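Local coordinates for occlusion-derived virus envelope protein E66 (Autographa californica nucleopolyhedrovirus, PDB 3VSN) that degrades non-sulfated chondroitin as a lyase of the occlusion-derived virus envelope and plays an essential role in oral infectivity, at residues A628-C636 / D651-V659; D423-Y431 / V584-V593. One frame throughout, in Å; residues are numbered along the deposited sequence. Where two conformers were deposited one is given.

Contact 1 (A628-C636 / D651-V659); sequences ALQYSPSNC and DLQFIFEIV
Tyr631 turns one ring edge toward the face of Phe656 in an offset edge-to-face pair, the planes 86° apart and CD2 lying 3.5 Å from Phe656 CD1. Its CG sits between the backbone N and the carbonyl carbon (chi1 67°), which lays the ring alongside its neighbour, both side chains pointing the same way. From the other side of the Phe656 ring plane the Cys636 sulfur approaches obliquely, SG 3.6 Å from CE1, and Pro633 brings its CA near CD1. Leu629 and Ile658 cross at about a right angle, CD2 against CG2 at 3.7 Å.

Beneath this apolar face runs an antiparallel ladder. Ser632 and Glu657 form a hydrogen-bonded pair gripped both ways, with Glu657 N to Ser632 O nearly straight at 169°. Where the regular pairing ends, a side chain imitates it: the Asn635 amide accepts from Ile655 N through OD1 (2.8 Å) and donates from ND2 to Gln653 O (2.8 Å), the Ile655 N-H coming from above the amide plane, while ND2 points almost straight at Gln653 O within it. Two bonds thus fix the rotation of the amide. On the other face a water joins Ser634 OG, at 2.7 Å, to Glu657 OE1.

Strand 631-633 is the outermost strand of an antiparallel sheet in the beta-sandwich region; strand 654-658 lies between it and strand 600-605. Helix 614-623 packs against Leu629, Tyr631 and Phe656 through Phe621, Phe614 and Ile617, while Phe643 of strand 642-645 meets Phe656 edge-to-face.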
ATOM      1  N   ALA A 628      -7.490  33.072 -23.372  1.00 17.03           N
ATOM      2  CA  ALA A 628      -7.386  34.354 -22.673  1.00 17.80           C
ATOM      3  C   ALA A 628      -7.607  34.265 -21.155  1.00 18.33           C
ATOM      4  O   ALA A 628      -7.890  35.278 -20.508  1.00 18.47           O
ATOM      5  CB  ALA A 628      -8.330  35.375 -23.303  1.00 17.56           C
ATOM      6  N   LEU A 629      -7.473  33.066 -20.588  1.00 18.94           N
ATOM      7  CA  LEU A 629      -7.633  32.882 -19.139  1.00 19.80           C
ATOM      8  C   LEU A 629      -6.714  33.792 -18.333  1.00 20.25           C
ATOM      9  O   LEU A 629      -5.518  33.881 -18.609  1.00 20.61           O
ATOM     10  CB  LEU A 629      -7.364  31.434 -18.724  1.00 19.89           C
ATOM     11  CG  LEU A 629      -8.493  30.415 -18.595  1.00 20.10           C
ATOM     12  CD1 LEU A 629      -7.953  29.195 -17.864  1.00 19.95           C
ATOM     13  CD2 LEU A 629      -9.723  30.968 -17.884  1.00 20.10           C
ATOM     14  N   GLN A 630      -7.292  34.468 -17.344  1.00 20.81           N
ATOM     15  CA  GLN A 630      -6.536  35.297 -16.409  1.00 21.13           C
ATOM     16  C   GLN A 630      -6.269  34.478 -15.156  1.00 19.85           C
ATOM     17  O   GLN A 630      -7.130  33.716 -14.712  1.00 19.37           O
ATOM     18  CB  GLN A 630      -7.312  36.565 -16.045  1.00 22.79           C
ATOM     19  CG  GLN A 630      -7.523  37.542 -17.196  1.00 25.15           C
ATOM     20  CD  GLN A 630      -6.334  38.455 -17.419  1.00 26.57           C
ATOM     21  OE1 GLN A 630      -5.321  38.046 -17.983  1.00 28.75           O
ATOM     22  NE2 GLN A 630      -6.458  39.707 -16.984  1.00 27.30           N
ATOM     23  N   TYR A 631      -5.078  34.632 -14.588  1.00 18.49           N
ATOM     24  CA  TYR A 631      -4.679  33.802 -13.461  1.00 18.16           C
ATOM     25  C   TYR A 631      -3.701  34.501 -12.520  1.00 18.01           C
ATOM     26  O   TYR A 631      -3.055  35.489 -12.884  1.00 18.39           O
ATOM     27  CB  TYR A 631      -4.097  32.471 -13.958  1.00 17.58           C
ATOM     28  CG  TYR A 631      -2.786  32.623 -14.690  1.00 17.26           C
ATOM     29  CD1 TYR A 631      -2.755  32.923 -16.053  1.00 17.10           C
ATOM     30  CD2 TYR A 631      -1.577  32.470 -14.020  1.00 17.10           C
ATOM     31  CE1 TYR A 631      -1.552  33.070 -16.721  1.00 17.24           C
ATOM     32  CE2 TYR A 631      -0.370  32.610 -14.679  1.00 17.08           C
ATOM     33  CZ  TYR A 631      -0.363  32.912 -16.027  1.00 17.29           C
ATOM     34  OH  TYR A 631       0.835  33.053 -16.683  1.00 17.69           O
ATOM     35  N   SER A 632      -3.600  33.957 -11.314  1.00 17.79           N
ATOM     36  CA  SER A 632      -2.749  34.480 -10.261  1.00 17.62           C
ATOM     37  C   SER A 632      -2.044  33.302  -9.577  1.00 17.09           C
ATOM     38  O   SER A 632      -2.672  32.267  -9.344  1.00 16.76           O
ATOM     39  CB  SER A 632      -3.618  35.240  -9.254  1.00 18.19           C
ATOM     40  OG  SER A 632      -2.842  35.758  -8.192  1.00 19.83           O
ATOM     41  N   PRO A 633      -0.741  33.447  -9.254  1.00 16.84           N
ATOM     42  CA  PRO A 633      -0.005  32.358  -8.600  1.00 16.71           C
ATOM     43  C   PRO A 633      -0.460  32.132  -7.157  1.00 16.78           C
ATOM     44  O   PRO A 633      -0.684  33.096  -6.424  1.00 16.94           O
ATOM     45  CB  PRO A 633       1.441  32.854  -8.624  1.00 16.64           C
ATOM     46  CG  PRO A 633       1.320  34.342  -8.599  1.00 16.63           C
ATOM     47  CD  PRO A 633       0.101  34.649  -9.424  1.00 16.87           C
ATOM     48  N   SER A 634      -0.590  30.867  -6.761  1.00 16.41           N
ATOM     49  CA  SER A 634      -1.009  30.515  -5.402  1.00 16.23           C
ATOM     50  C   SER A 634       0.147  30.030  -4.521  1.00 15.86           C
ATOM     51  O   SER A 634       0.188  30.333  -3.331  1.00 15.98           O
ATOM     52  CB  SER A 634      -2.121  29.460  -5.430  1.00 16.37           C
ATOM     53  OG  SER A 634      -3.275  29.959  -6.085  1.00 17.57           O
ATOM     54  N   ASN A 635       1.077  29.277  -5.102  1.00 14.88           N
ATOM     55  CA  ASN A 635       2.185  28.703  -4.339  1.00 14.30           C
ATOM     56  C   ASN A 635       3.527  28.936  -5.033  1.00 14.05           C
ATOM     57  O   ASN A 635       4.502  28.209  -4.815  1.00 13.76           O
ATOM     58  CB  ASN A 635       1.941  27.203  -4.100  1.00 14.33           C
ATOM     59  CG  ASN A 635       2.123  26.370  -5.365  1.00 14.27           C
ATOM     60  OD1 ASN A 635       2.090  26.893  -6.484  1.00 14.19           O
ATOM     61  ND2 ASN A 635       2.330  25.068  -5.189  1.00 13.92           N
ATOM     62  N   CYS A 636       3.565  29.958  -5.878  1.00 13.69           N
ATOM     63  CA  CYS A 636       4.755  30.262  -6.651  1.00 13.82           C
ATOM     64  C   CYS A 636       4.844  31.768  -6.866  1.00 13.92           C
ATOM     65  O   CYS A 636       3.925  32.498  -6.503  1.00 13.94           O
ATOM     66  CB  CYS A 636       4.763  29.479  -7.975  1.00 13.41           C
ATOM     67  SG  CYS A 636       3.257  29.608  -8.973  1.00 13.18           S
ATOM     68  N   ASP A 651       6.703  19.146  -2.529  1.00 19.19           N
ATOM     69  CA  ASP A 651       5.750  19.126  -3.643  1.00 18.62           C
ATOM     70  C   ASP A 651       6.300  19.882  -4.848  1.00 17.18           C
ATOM     71  O   ASP A 651       7.025  20.860  -4.685  1.00 16.98           O
ATOM     72  CB  ASP A 651       4.429  19.763  -3.210  1.00 20.05           C
ATOM     73  CG  ASP A 651       3.761  19.023  -2.062  1.00 21.85           C
ATOM     74  OD1 ASP A 651       3.471  17.818  -2.205  1.00 22.96           O
ATOM     75  OD2 ASP A 651       3.503  19.655  -1.017  1.00 23.50           O
ATOM     76  N   LEU A 652       5.938  19.437  -6.052  1.00 15.66           N
ATOM     77  CA  LEU A 652       6.488  20.013  -7.288  1.00 14.59           C
ATOM     78  C   LEU A 652       5.439  20.586  -8.243  1.00 13.85           C
ATOM     79  O   LEU A 652       5.731  20.855  -9.414  1.00 13.30           O
ATOM     80  CB  LEU A 652       7.349  18.976  -8.017  1.00 14.39           C
ATOM     81  CG  LEU A 652       8.669  18.583  -7.345  1.00 14.32           C
ATOM     82  CD1 LEU A 652       9.246  17.327  -7.985  1.00 14.20           C
ATOM     83  CD2 LEU A 652       9.670  19.729  -7.405  1.00 14.44           C
ATOM     84  N   GLN A 653       4.226  20.793  -7.738  1.00 13.05           N
ATOM     85  CA  GLN A 653       3.136  21.306  -8.563  1.00 12.74           C
ATOM     86  C   GLN A 653       2.987  22.817  -8.445  1.00 12.68           C
ATOM     87  O   GLN A 653       2.963  23.365  -7.342  1.00 12.82           O
ATOM     88  CB  GLN A 653       1.817  20.615  -8.211  1.00 12.49           C
ATOM     89  CG  GLN A 653       1.797  19.130  -8.541  1.00 12.28           C
ATOM     90  CD  GLN A 653       0.525  18.438  -8.086  1.00 12.24           C
ATOM     91  OE1 GLN A 653      -0.566  19.007  -8.151  1.00 12.04           O
ATOM     92  NE2 GLN A 653       0.663  17.194  -7.630  1.00 12.04           N
ATOM     93  N   PHE A 654       2.894  23.482  -9.594  1.00 12.49           N
ATOM     94  CA  PHE A 654       2.599  24.907  -9.652  1.00 12.47           C
ATOM     95  C   PHE A 654       1.088  25.076  -9.582  1.00 12.67           C
ATOM     96  O   PHE A 654       0.364  24.536 -10.419  1.00 12.70           O
ATOM     97  CB  PHE A 654       3.119  25.516 -10.962  1.00 12.43           C
ATOM     98  CG  PHE A 654       4.594  25.330 -11.179  1.00 12.49           C
ATOM     99  CD1 PHE A 654       5.087  24.159 -11.747  1.00 12.42           C
ATOM    100  CD2 PHE A 654       5.489  26.332 -10.822  1.00 12.39           C
ATOM    101  CE1 PHE A 654       6.449  23.983 -11.939  1.00 12.59           C
ATOM    102  CE2 PHE A 654       6.851  26.166 -11.018  1.00 12.38           C
ATOM    103  CZ  PHE A 654       7.331  24.992 -11.577  1.00 12.49           C
ATOM    104  N   ILE A 655       0.618  25.823  -8.587  1.00 12.81           N
ATOM    105  CA  ILE A 655      -0.814  26.028  -8.396  1.00 13.09           C
ATOM    106  C   ILE A 655      -1.184  27.485  -8.667  1.00 13.44           C
ATOM    107  O   ILE A 655      -0.549  28.409  -8.142  1.00 13.06           O
ATOM    108  CB  ILE A 655      -1.272  25.586  -6.987  1.00 13.24           C
ATOM    109  CG1 ILE A 655      -0.916  24.107  -6.754  1.00 13.39           C
ATOM    110  CG2 ILE A 655      -2.774  25.804  -6.811  1.00 13.16           C
ATOM    111  CD1 ILE A 655      -0.961  23.669  -5.301  1.00 13.87           C
ATOM    112  N   PHE A 656      -2.197  27.671  -9.512  1.00 13.71           N
ATOM    113  CA  PHE A 656      -2.683  28.990  -9.880  1.00 14.64           C
ATOM    114  C   PHE A 656      -4.175  29.090  -9.625  1.00 15.65           C
ATOM    115  O   PHE A 656      -4.897  28.088  -9.683  1.00 15.53           O
ATOM    116  CB  PHE A 656      -2.402  29.285 -11.359  1.00 14.10           C
ATOM    117  CG  PHE A 656      -0.946  29.243 -11.713  1.00 13.87           C
ATOM    118  CD1 PHE A 656      -0.146  30.371 -11.552  1.00 13.63           C
ATOM    119  CD2 PHE A 656      -0.369  28.074 -12.201  1.00 13.87           C
ATOM    120  CE1 PHE A 656       1.202  30.333 -11.871  1.00 13.60           C
ATOM    121  CE2 PHE A 656       0.979  28.031 -12.521  1.00 13.74           C
ATOM    122  CZ  PHE A 656       1.767  29.162 -12.349  1.00 13.65           C
ATOM    123  N   GLU A 657      -4.620  30.308  -9.337  1.00 17.22           N
ATOM    124  CA  GLU A 657      -6.028  30.613  -9.176  1.00 19.11           C
ATOM    125  C   GLU A 657      -6.499  31.333 -10.434  1.00 19.81           C
ATOM    126  O   GLU A 657      -5.846  32.264 -10.899  1.00 19.04           O
ATOM    127  CB  GLU A 657      -6.233  31.487  -7.934  1.00 20.80           C
ATOM    128  CG  GLU A 657      -7.666  31.946  -7.692  1.00 22.70           C
ATOM    129  CD  GLU A 657      -7.805  32.858  -6.479  1.00 24.07           C
ATOM    130  OE1 GLU A 657      -6.787  33.191  -5.835  1.00 25.60           O
ATOM    131  OE2 GLU A 657      -8.941  33.255  -6.166  1.00 25.71           O
ATOM    132  N   ILE A 658      -7.622  30.894 -10.989  1.00 21.03           N
ATOM    133  CA  ILE A 658      -8.199  31.561 -12.152  1.00 23.31           C
ATOM    134  C   ILE A 658      -9.002  32.768 -11.663  1.00 25.02           C
ATOM    135  O   ILE A 658      -9.996  32.604 -10.957  1.00 25.58           O
ATOM    136  CB  ILE A 658      -9.070  30.590 -12.984  1.00 23.64           C
ATOM    137  CG1 ILE A 658      -8.239  29.395 -13.472  1.00 23.66           C
ATOM    138  CG2 ILE A 658      -9.693  31.299 -14.174  1.00 24.16           C
ATOM    139  CD1 ILE A 658      -6.968  29.770 -14.218  1.00 23.13           C
ATOM    140  N   VAL A 659      -8.544  33.967 -12.030  1.00 26.99           N
ATOM    141  CA  VAL A 659      -9.074  35.234 -11.492  1.00 28.71           C
ATOM    142  C   VAL A 659      -9.683  36.137 -12.570  1.00 30.03           C
ATOM    143  O   VAL A 659      -9.925  35.718 -13.699  1.00 30.54           O
ATOM    144  CB  VAL A 659      -7.991  36.034 -10.720  1.00 29.03           C
ATOM    145  CG1 VAL A 659      -7.542  35.282  -9.473  1.00 28.56           C
ATOM    146  CG2 VAL A 659      -6.798  36.359 -11.619  1.00 29.18           C
ATOM    147  OXT VAL A 659      -9.953  37.324 -12.351  1.00 32.08           O
TER
HETATM  148  O   HOH W   1      -3.950  32.586  -5.654  1.00 33.94           O

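Contact 2 (D423-Y431 / V584-V593)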
ATOM      1  N   ASP A 423      -9.214  19.457  -6.756  1.00 16.08           N
ATOM      2  CA  ASP A 423     -10.140  19.010  -5.708  0.50 16.24           C
ATOM      3  C   ASP A 423     -10.572  17.554  -5.854  1.00 16.00           C
ATOM      4  O   ASP A 423     -10.472  16.769  -4.910  1.00 16.02           O
ATOM      5  CB  ASP A 423     -11.390  19.893  -5.687  0.50 17.08           C
ATOM      6  CG  ASP A 423     -11.199  21.159  -4.886  0.50 17.64           C
ATOM      7  OD1 ASP A 423     -10.076  21.402  -4.403  0.50 18.07           O
ATOM      8  OD2 ASP A 423     -12.184  21.916  -4.741  0.50 17.99           O
ATOM      9  N   THR A 424     -11.068  17.200  -7.039  1.00 15.09           N
ATOM     10  CA  THR A 424     -11.645  15.874  -7.263  1.00 14.56           C
ATOM     11  C   THR A 424     -10.926  15.074  -8.346  1.00 13.77           C
ATOM     12  O   THR A 424     -11.253  13.911  -8.577  1.00 13.67           O
ATOM     13  CB  THR A 424     -13.141  15.963  -7.644  1.00 14.76           C
ATOM     14  OG1 THR A 424     -13.269  16.512  -8.962  1.00 15.11           O
ATOM     15  CG2 THR A 424     -13.920  16.825  -6.649  1.00 14.90           C
ATOM     16  N   ALA A 425      -9.952  15.694  -9.004  1.00 12.87           N
ATOM     17  CA  ALA A 425      -9.291  15.059 -10.134  1.00 12.19           C
ATOM     18  C   ALA A 425      -7.775  15.070 -10.004  1.00 11.76           C
ATOM     19  O   ALA A 425      -7.202  15.953  -9.372  1.00 11.59           O
ATOM     20  CB  ALA A 425      -9.723  15.721 -11.435  1.00 12.15           C
ATOM     21  N   GLY A 426      -7.135  14.076 -10.608  1.00 11.43           N
ATOM     22  CA  GLY A 426      -5.680  13.987 -10.618  1.00 11.13           C
ATOM     23  C   GLY A 426      -5.206  13.316 -11.891  1.00 10.96           C
ATOM     24  O   GLY A 426      -5.776  12.310 -12.318  1.00 10.80           O
ATOM     25  N   ALA A 427      -4.171  13.883 -12.503  1.00 10.82           N
ATOM     26  CA  ALA A 427      -3.570  13.305 -13.698  1.00 10.68           C
ATOM     27  C   ALA A 427      -2.125  12.913 -13.438  1.00 10.57           C
ATOM     28  O   ALA A 427      -1.416  13.581 -12.683  1.00 10.42           O
ATOM     29  CB  ALA A 427      -3.648  14.281 -14.864  1.00 10.72           C
ATOM     30  N   ILE A 428      -1.692  11.832 -14.078  1.00 10.43           N
ATOM     31  CA  ILE A 428      -0.311  11.379 -13.968  1.00 10.39           C
ATOM     32  C   ILE A 428       0.237  11.043 -15.353  1.00 10.38           C
ATOM     33  O   ILE A 428      -0.424  10.378 -16.147  1.00 10.48           O
ATOM     34  CB  ILE A 428      -0.158  10.214 -12.953  1.00 10.40           C
ATOM     35  CG1 ILE A 428       1.307   9.765 -12.840  1.00 10.34           C
ATOM     36  CG2 ILE A 428      -1.090   9.050 -13.283  1.00 10.41           C
ATOM     37  CD1 ILE A 428       1.599   8.940 -11.603  1.00 10.38           C
ATOM     38  N   LEU A 429       1.434  11.550 -15.635  1.00 10.51           N
ATOM     39  CA  LEU A 429       2.075  11.417 -16.936  1.00 10.51           C
ATOM     40  C   LEU A 429       3.408  10.718 -16.737  1.00 10.68           C
ATOM     41  O   LEU A 429       4.288  11.246 -16.053  1.00 10.68           O
ATOM     42  CB  LEU A 429       2.291  12.798 -17.560  1.00 10.50           C
ATOM     43  CG  LEU A 429       3.040  12.884 -18.895  1.00 10.65           C
ATOM     44  CD1 LEU A 429       2.342  12.077 -19.979  1.00 10.70           C
ATOM     45  CD2 LEU A 429       3.199  14.341 -19.314  1.00 10.75           C
ATOM     46  N   VAL A 430       3.546   9.534 -17.329  1.00 10.70           N
ATOM     47  CA  VAL A 430       4.715   8.687 -17.121  1.00 10.88           C
ATOM     48  C   VAL A 430       5.428   8.420 -18.442  1.00 11.21           C
ATOM     49  O   VAL A 430       4.796   8.057 -19.434  1.00 11.20           O
ATOM     50  CB  VAL A 430       4.331   7.327 -16.486  1.00 10.82           C
ATOM     51  CG1 VAL A 430       5.565   6.448 -16.293  1.00 10.70           C
ATOM     52  CG2 VAL A 430       3.601   7.524 -15.161  1.00 10.57           C
ATOM     53  N   TYR A 431       6.742   8.614 -18.437  1.00 11.35           N
ATOM     54  CA  TYR A 431       7.611   8.182 -19.525  1.00 11.62           C
ATOM     55  C   TYR A 431       8.558   7.177 -18.904  1.00 11.74           C
ATOM     56  O   TYR A 431       9.314   7.509 -17.986  1.00 11.78           O
ATOM     57  CB  TYR A 431       8.380   9.378 -20.097  1.00 11.80           C
ATOM     58  CG  TYR A 431       9.370   9.083 -21.222  1.00 12.08           C
ATOM     59  CD1 TYR A 431       9.220   7.976 -22.068  1.00 12.15           C
ATOM     60  CD2 TYR A 431      10.435   9.954 -21.464  1.00 12.11           C
ATOM     61  CE1 TYR A 431      10.124   7.732 -23.098  1.00 12.28           C
ATOM     62  CE2 TYR A 431      11.338   9.722 -22.491  1.00 12.38           C
ATOM     63  CZ  TYR A 431      11.179   8.615 -23.304  1.00 12.45           C
ATOM     64  OH  TYR A 431      12.082   8.395 -24.320  1.00 12.80           O
ATOM     65  N   VAL A 584     -14.025  19.252 -15.172  1.00 12.79           N
ATOM     66  CA  VAL A 584     -12.611  18.869 -15.118  1.00 12.01           C
ATOM     67  C   VAL A 584     -12.034  18.829 -16.529  1.00 11.52           C
ATOM     68  O   VAL A 584     -12.588  18.163 -17.413  1.00 11.34           O
ATOM     69  CB  VAL A 584     -12.414  17.482 -14.455  1.00 12.05           C
ATOM     70  CG1 VAL A 584     -10.962  17.025 -14.562  1.00 11.93           C
ATOM     71  CG2 VAL A 584     -12.865  17.504 -12.995  1.00 12.03           C
ATOM     72  N   LYS A 585     -10.939  19.559 -16.735  1.00 10.94           N
ATOM     73  CA  LYS A 585     -10.166  19.498 -17.973  1.00 10.64           C
ATOM     74  C   LYS A 585      -8.736  19.114 -17.624  1.00 10.47           C
ATOM     75  O   LYS A 585      -8.215  19.519 -16.581  1.00 10.50           O
ATOM     76  CB  LYS A 585     -10.161  20.851 -18.695  1.00 10.52           C
ATOM     77  CG  LYS A 585     -11.476  21.256 -19.358  1.00 10.41           C
ATOM     78  CD  LYS A 585     -11.317  22.589 -20.083  1.00 10.40           C
ATOM     79  CE  LYS A 585     -12.597  23.033 -20.787  1.00 10.49           C
ATOM     80  NZ  LYS A 585     -12.339  24.205 -21.681  1.00 10.30           N
ATOM     81  N   ALA A 586      -8.102  18.327 -18.484  1.00 10.23           N
ATOM     82  CA  ALA A 586      -6.706  17.970 -18.277  1.00 10.16           C
ATOM     83  C   ALA A 586      -5.928  18.107 -19.571  1.00 10.11           C
ATOM     84  O   ALA A 586      -6.492  17.985 -20.661  1.00 10.06           O
ATOM     85  CB  ALA A 586      -6.584  16.556 -17.718  1.00 10.12           C
ATOM     86  N   LEU A 587      -4.631  18.365 -19.445  1.00  9.90           N
ATOM     87  CA  LEU A 587      -3.760  18.429 -20.599  1.00 10.00           C
ATOM     88  C   LEU A 587      -2.500  17.637 -20.335  1.00 10.23           C
ATOM     89  O   LEU A 587      -1.829  17.841 -19.323  1.00 10.11           O
ATOM     90  CB  LEU A 587      -3.396  19.876 -20.944  1.00  9.90           C
ATOM     91  CG  LEU A 587      -2.571  20.029 -22.227  1.00  9.87           C
ATOM     92  CD1 LEU A 587      -3.421  19.736 -23.460  1.00  9.76           C
ATOM     93  CD2 LEU A 587      -1.976  21.423 -22.312  1.00  9.86           C
ATOM     94  N   PHE A 588      -2.203  16.724 -21.250  1.00 10.37           N
ATOM     95  CA  PHE A 588      -0.947  16.008 -21.240  1.00 10.71           C
ATOM     96  C   PHE A 588      -0.156  16.557 -22.415  1.00 10.98           C
ATOM     97  O   PHE A 588      -0.585  16.444 -23.562  1.00 11.11           O
ATOM     98  CB  PHE A 588      -1.180  14.500 -21.405  1.00 10.47           C
ATOM     99  CG  PHE A 588      -2.063  13.895 -20.342  1.00 10.50           C
ATOM    100  CD1 PHE A 588      -1.513  13.395 -19.163  1.00 10.57           C
ATOM    101  CD2 PHE A 588      -3.445  13.815 -20.521  1.00 10.54           C
ATOM    102  CE1 PHE A 588      -2.320  12.832 -18.180  1.00 10.44           C
ATOM    103  CE2 PHE A 588      -4.259  13.256 -19.538  1.00 10.52           C
ATOM    104  CZ  PHE A 588      -3.693  12.766 -18.369  1.00 10.48           C
ATOM    105  N   ASN A 589       0.975  17.186 -22.135  1.00 11.31           N
ATOM    106  CA  ASN A 589       1.839  17.696 -23.202  1.00 11.69           C
ATOM    107  C   ASN A 589       3.282  17.514 -22.784  1.00 11.68           C
ATOM    108  O   ASN A 589       3.953  18.465 -22.384  1.00 11.67           O
ATOM    109  CB  ASN A 589       1.539  19.164 -23.530  1.00 12.06           C
ATOM    110  CG  ASN A 589       2.250  19.640 -24.792  1.00 12.43           C
ATOM    111  OD1 ASN A 589       2.512  18.853 -25.707  1.00 12.97           O
ATOM    112  ND2 ASN A 589       2.564  20.930 -24.848  1.00 12.57           N
ATOM    113  N   TYR A 590       3.741  16.270 -22.861  1.00 11.76           N
ATOM    114  CA  TYR A 590       5.045  15.895 -22.332  1.00 11.62           C
ATOM    115  C   TYR A 590       6.122  16.948 -22.625  1.00 11.78           C
ATOM    116  O   TYR A 590       6.308  17.322 -23.785  1.00 12.09           O
ATOM    117  CB  TYR A 590       5.482  14.519 -22.848  1.00 11.57           C
ATOM    118  CG  TYR A 590       6.625  14.009 -22.024  1.00 11.53           C
ATOM    119  CD1 TYR A 590       7.940  14.313 -22.365  1.00 11.52           C
ATOM    120  CD2 TYR A 590       6.389  13.300 -20.853  1.00 11.46           C
ATOM    121  CE1 TYR A 590       8.996  13.888 -21.579  1.00 11.65           C
ATOM    122  CE2 TYR A 590       7.434  12.870 -20.061  1.00 11.59           C
ATOM    123  CZ  TYR A 590       8.733  13.165 -20.430  1.00 11.61           C
ATOM    124  OH  TYR A 590       9.768  12.739 -19.644  1.00 11.88           O
ATOM    125  N   PRO A 591       6.863  17.399 -21.589  1.00 11.69           N
ATOM    126  CA  PRO A 591       6.940  16.893 -20.210  1.00 11.62           C
ATOM    127  C   PRO A 591       5.899  17.429 -19.218  1.00 11.54           C
ATOM    128  O   PRO A 591       5.895  17.016 -18.050  1.00 11.55           O
ATOM    129  CB  PRO A 591       8.341  17.334 -19.774  1.00 11.58           C
ATOM    130  CG  PRO A 591       8.546  18.623 -20.494  1.00 11.78           C
ATOM    131  CD  PRO A 591       7.851  18.474 -21.825  1.00 11.78           C
ATOM    132  N   TRP A 592       5.036  18.332 -19.674  1.00 11.40           N
ATOM    133  CA  TRP A 592       4.072  18.992 -18.795  1.00 11.37           C
ATOM    134  C   TRP A 592       2.770  18.256 -18.671  1.00 11.33           C
ATOM    135  O   TRP A 592       2.300  17.632 -19.621  1.00 11.03           O
ATOM    136  CB  TRP A 592       3.837  20.427 -19.259  1.00 11.57           C
ATOM    137  CG  TRP A 592       5.064  21.276 -19.053  1.00 11.63           C
ATOM    138  CD1 TRP A 592       6.038  21.614 -19.992  1.00 11.67           C
ATOM    139  CD2 TRP A 592       5.513  21.887 -17.800  1.00 11.64           C
ATOM    140  NE1 TRP A 592       7.021  22.381 -19.421  1.00 11.65           N
ATOM    141  CE2 TRP A 592       6.765  22.586 -18.108  1.00 11.71           C
ATOM    142  CE3 TRP A 592       5.011  21.938 -16.503  1.00 11.69           C
ATOM    143  CZ2 TRP A 592       7.469  23.292 -17.140  1.00 11.74           C
ATOM    144  CZ3 TRP A 592       5.731  22.650 -15.536  1.00 11.72           C
ATOM    145  CH2 TRP A 592       6.929  23.314 -15.850  1.00 11.75           C
ATOM    146  N   VAL A 593       2.188  18.314 -17.477  1.00 11.16           N
ATOM    147  CA  VAL A 593       0.826  17.839 -17.251  1.00 11.20           C
ATOM    148  C   VAL A 593       0.070  18.928 -16.490  1.00 11.50           C
ATOM    149  O   VAL A 593       0.660  19.642 -15.669  1.00 11.41           O
ATOM    150  CB  VAL A 593       0.792  16.470 -16.512  1.00 11.15           C
ATOM    151  CG1 VAL A 593       1.245  16.598 -15.060  1.00 10.95           C
ATOM    152  CG2 VAL A 593      -0.597  15.844 -16.583  1.00 11.09           C
TER
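Leu429 pushes its CD2 methyl to 3.7 Å from Tyr590 CD2 and to 3.4 Å from the backbone oxygen of Trp592, at the interface of a beta-sandwich whose two sheets meet here through side chains. Strands 426-431 and 584-589 run nearly parallel, 10° apart, with axes 8.5 Å from each other at closest approach: a spacing for interlocking side chains, too wide for backbone pairing.

Apolar contacts, aliphatic and aliphatic-to-aromatic, make up much of the interface. At one end Ala425 CB rests on Val584 CG1 at 3.6 Å. Farther along, the small Ala427 leaves room for larger partners, its CB meeting both Phe588 CZ and Val593 CG2. Leu429, which buries more surface than any other residue of the two segments, holds CG anti to the backbone N (chi1 176°), reaching across the gap to lie between Phe588, Tyr590 and Val593. Leu429 and Phe588 come from opposite strands and lie alongside each other, pointing opposite ways, with CD1 of Leu429 4.2 Å from CD1 of Phe588.

The aromatic component lies at the other end. Tyr431 directs its ring edge toward the face of Tyr590 in an offset edge-to-face pair, with planes at 81°, and the two side chains cross at about a right angle. Lys443 of strand 440-449 makes cation-pi contacts with both rings, placing a charge beside the pair.

Each strand is hydrogen-bonded within its own sheet, Ala427 to Ala420 and Leu429 to Ala418 for instance; at the end of 584-589, Asn589 and Trp592 exchange two backbone bonds around a tight hairpin with a cis peptide before Pro591. That reversal presents Tyr590 to the opposing sheet, where its OH lies near the plane of the Tyr431 ring, at the edge, 3.4 Å from CD2.

Followed from the N terminus, the chain first lays down residues 423-431 in one sheet of the sandwich and returns after 152 intervening residues as 584-593 in another, closing contact 2. Only then does it run through strand 600-605 and helix 614-623 to open contact 1, a much shorter loop of 14 residues that ends at the C terminus. The two loops are therefore in series, neither nested nor crossed. Contact 2 joins two sheets face to face, whereas contact 1 pairs strands at the margin of the sheet holding 584-593. Their centres are 15 Å apart, and Phe654 CE1 packs against Trp592 CZ3 at 3.9 Å.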